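Local structure of putative cytoplasmic protein (Salmonella typhimurium, 2GK3) at residues Val82-Gly87 and Leu122-Tyr127. The protein is of unknown function but belongs to a putative glutamine amidotransferase-like family and assembles as a hexamer through a novel hexamerization motif. Residues are numbered along the deposited sequence; the frame is centred on the assembly and turned at random.
Sequences VISDIG and LMIGGY
Ile83 grips the neighbouring parallel strand with both of its backbone polar groups: its N donates to Leu122 O (2.8 Å), and its O accepts from Ile124 N (2.9 Å), both bonds nearly straight. Alternate residues face opposite sides of the sheet. On one, Val82 and Leu122 lie side by side, CG1 meeting CD2 at 3.8 Å. The same CG1, anti to its backbone N (chi1 -174°), also touches CD1 of Ile124, which reaches back along the strand. These branched aliphatic groups suit a buried strand face, covered by Leu250 and Trp246 of helix 242-253. On the reverse face, selenomethionine Met123 bends at chi3 (-78°), and its CE packs on CG2 of Ile83 at 3.9 Å; Tyr139 covers both residues.

Beyond Ser84 the first strand gives way to a loop. Ser84 OG lies 3.4 Å from CB of Ile124, yet its polar needs are met by Glu18 and by a water that donates to it (2.7 Å) and to Gly125 O, bridging the two segments. Asp85 swings its carboxylate toward the other segment, where OD1 accepts from Leu128 N; Ser129 OG ties Asp85 N to Ile124 O. Gly126 lets the carboxylate lie close against the backbone, where a CB would collide with OD1.

An apolar core thus passes into a buried polar cluster at the C-terminal ends of parallel strands, where sites commonly form in alpha/beta folds. A glycerol, probably from the crystallisation liquor, is weakly hydrogen-bonded to Asp85 OD2, and Lys28 of a neighbouring subunit forms a weak ion pair with OD1, consistent with a pocket near the interface.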
ATOM      1  N   VAL E  82       5.739  25.866  17.197  1.00 31.69           N
ATOM      2  CA  VAL E  82       5.767  25.827  15.738  1.00 31.47           C
ATOM      3  C   VAL E  82       5.178  24.529  15.208  1.00 31.65           C
ATOM      4  O   VAL E  82       5.560  23.446  15.636  1.00 31.85           O
ATOM      5  CB  VAL E  82       7.181  26.051  15.180  1.00 31.78           C
ATOM      6  CG1 VAL E  82       7.150  26.159  13.672  1.00 31.20           C
ATOM      7  CG2 VAL E  82       7.778  27.334  15.758  1.00 32.12           C
ATOM      8  N   ILE E  83       4.209  24.645  14.296  1.00 31.31           N
ATOM      9  CA  ILE E  83       3.611  23.492  13.630  1.00 29.80           C
ATOM     10  C   ILE E  83       3.987  23.547  12.148  1.00 30.09           C
ATOM     11  O   ILE E  83       3.746  24.547  11.472  1.00 29.83           O
ATOM     12  CB  ILE E  83       2.064  23.481  13.776  1.00 30.32           C
ATOM     13  CG1 ILE E  83       1.651  23.493  15.254  1.00 29.74           C
ATOM     14  CG2 ILE E  83       1.440  22.304  12.997  1.00 27.99           C
ATOM     15  CD1 ILE E  83       0.137  23.762  15.498  1.00 29.40           C
ATOM     16  N   SER E  84       4.577  22.471  11.643  1.00 29.93           N
ATOM     17  CA  SER E  84       5.027  22.437  10.269  1.00 29.80           C
ATOM     18  C   SER E  84       4.881  21.038   9.662  1.00 29.78           C
ATOM     19  O   SER E  84       5.383  20.055  10.208  1.00 29.91           O
ATOM     20  CB  SER E  84       6.469  22.957  10.171  1.00 29.50           C
ATOM     21  OG  SER E  84       6.865  23.061   8.810  1.00 30.14           O
ATOM     22  N   ASP E  85       4.186  20.966   8.524  1.00 29.99           N
ATOM     23  CA  ASP E  85       3.953  19.697   7.808  1.00 29.56           C
ATOM     24  C   ASP E  85       3.458  18.570   8.716  1.00 28.87           C
ATOM     25  O   ASP E  85       3.904  17.427   8.614  1.00 28.88           O
ATOM     26  CB  ASP E  85       5.202  19.258   7.012  1.00 30.21           C
ATOM     27  CG  ASP E  85       4.989  19.288   5.501  1.00 30.47           C
ATOM     28  OD1 ASP E  85       3.831  19.267   5.057  1.00 32.21           O
ATOM     29  OD2 ASP E  85       5.990  19.299   4.747  1.00 34.26           O
ATOM     30  N   ILE E  86       2.534  18.912   9.611  1.00 28.45           N
ATOM     31  CA  ILE E  86       1.774  17.920  10.358  1.00 27.52           C
ATOM     32  C   ILE E  86       0.272  18.281  10.359  1.00 27.15           C
ATOM     33  O   ILE E  86      -0.117  19.381  10.720  1.00 26.29           O
ATOM     34  CB  ILE E  86       2.389  17.682  11.785  1.00 27.59           C
ATOM     35  CG1 ILE E  86       1.516  16.756  12.641  1.00 26.79           C
ATOM     36  CG2 ILE E  86       2.648  19.004  12.506  1.00 27.32           C
ATOM     37  CD1 ILE E  86       2.168  16.407  13.998  1.00 28.27           C
ATOM     38  N   GLY E  87      -0.564  17.341   9.926  1.00 26.87           N
ATOM     39  CA  GLY E  87      -1.990  17.608   9.796  1.00 26.88           C
ATOM     40  C   GLY E  87      -2.768  17.623  11.112  1.00 26.98           C
ATOM     41  O   GLY E  87      -2.282  17.150  12.167  1.00 26.55           O
ATOM     42  N   LEU E 122       3.349  29.601  15.587  1.00 27.93           N
ATOM     43  CA  LEU E 122       3.719  29.783  14.197  1.00 27.58           C
ATOM     44  C   LEU E 122       3.353  28.515  13.426  1.00 27.08           C
ATOM     45  O   LEU E 122       3.690  27.409  13.848  1.00 26.65           O
ATOM     46  CB  LEU E 122       5.216  30.111  14.043  1.00 27.81           C
ATOM     47  CG  LEU E 122       5.846  29.886  12.645  1.00 29.36           C
ATOM     48  CD1 LEU E 122       5.363  30.907  11.564  1.00 27.05           C
ATOM     49  CD2 LEU E 122       7.383  29.844  12.728  1.00 27.10           C
HETATM   50  N   MSE E 123       2.610  28.685  12.331  1.00 26.72           N
HETATM   51  CA  MSE E 123       2.396  27.608  11.383  1.00 25.52           C
HETATM   52  C   MSE E 123       3.226  27.884  10.131  1.00 26.43           C
HETATM   53  O   MSE E 123       3.239  29.011   9.622  1.00 26.05           O
HETATM   54  CB  MSE E 123       0.912  27.435  11.024  1.00 25.58           C
HETATM   55  CG  MSE E 123       0.651  26.230  10.050  1.00 24.22           C
HETATM   56 SE   MSE E 123      -1.185  25.637   9.953  0.50 22.44          SE
HETATM   57  CE  MSE E 123      -1.325  24.609  11.617  1.00 23.17           C
ATOM     58  N   ILE E 124       3.910  26.844   9.647  1.00 26.89           N
ATOM     59  CA  ILE E 124       4.711  26.924   8.429  1.00 27.19           C
ATOM     60  C   ILE E 124       4.020  26.099   7.356  1.00 28.25           C
ATOM     61  O   ILE E 124       3.572  24.976   7.619  1.00 28.39           O
ATOM     62  CB  ILE E 124       6.159  26.418   8.671  1.00 27.46           C
ATOM     63  CG1 ILE E 124       6.872  27.316   9.693  1.00 25.67           C
ATOM     64  CG2 ILE E 124       6.943  26.293   7.332  1.00 26.33           C
ATOM     65  CD1 ILE E 124       8.294  26.822  10.107  1.00 27.08           C
ATOM     66  N   GLY E 125       3.924  26.660   6.148  1.00 29.06           N
ATOM     67  CA  GLY E 125       3.207  26.015   5.051  1.00 29.39           C
ATOM     68  C   GLY E 125       3.806  24.742   4.495  1.00 29.85           C
ATOM     69  O   GLY E 125       4.995  24.460   4.676  1.00 30.48           O
ATOM     70  N   GLY E 126       2.975  23.976   3.790  1.00 29.65           N
ATOM     71  CA  GLY E 126       3.376  22.689   3.223  1.00 28.83           C
ATOM     72  C   GLY E 126       2.183  21.810   2.875  1.00 28.62           C
ATOM     73  O   GLY E 126       1.033  22.243   2.995  1.00 28.69           O
ATOM     74  N   TYR E 127       2.455  20.572   2.444  1.00 28.77           N
ATOM     75  CA  TYR E 127       1.421  19.649   1.994  1.00 28.27           C
ATOM     76  C   TYR E 127       0.533  19.212   3.159  1.00 28.47           C
ATOM     77  O   TYR E 127      -0.649  18.951   2.950  1.00 28.05           O
ATOM     78  CB  TYR E 127       2.036  18.438   1.284  1.00 29.21           C
ATOM     79  CG  TYR E 127       2.467  18.658  -0.182  1.00 28.99           C
ATOM     80  CD1 TYR E 127       2.690  19.943  -0.697  1.00 29.66           C
ATOM     81  CD2 TYR E 127       2.656  17.573  -1.032  1.00 27.74           C
ATOM     82  CE1 TYR E 127       3.096  20.141  -2.024  1.00 30.97           C
ATOM     83  CE2 TYR E 127       3.052  17.752  -2.353  1.00 29.92           C
ATOM     84  CZ  TYR E 127       3.274  19.041  -2.846  1.00 30.65           C
ATOM     85  OH  TYR E 127       3.659  19.220  -4.161  1.00 31.30           O
TER
HETATM   86  O   HOH W   1       6.059  22.404   6.284  1.00 37.73           O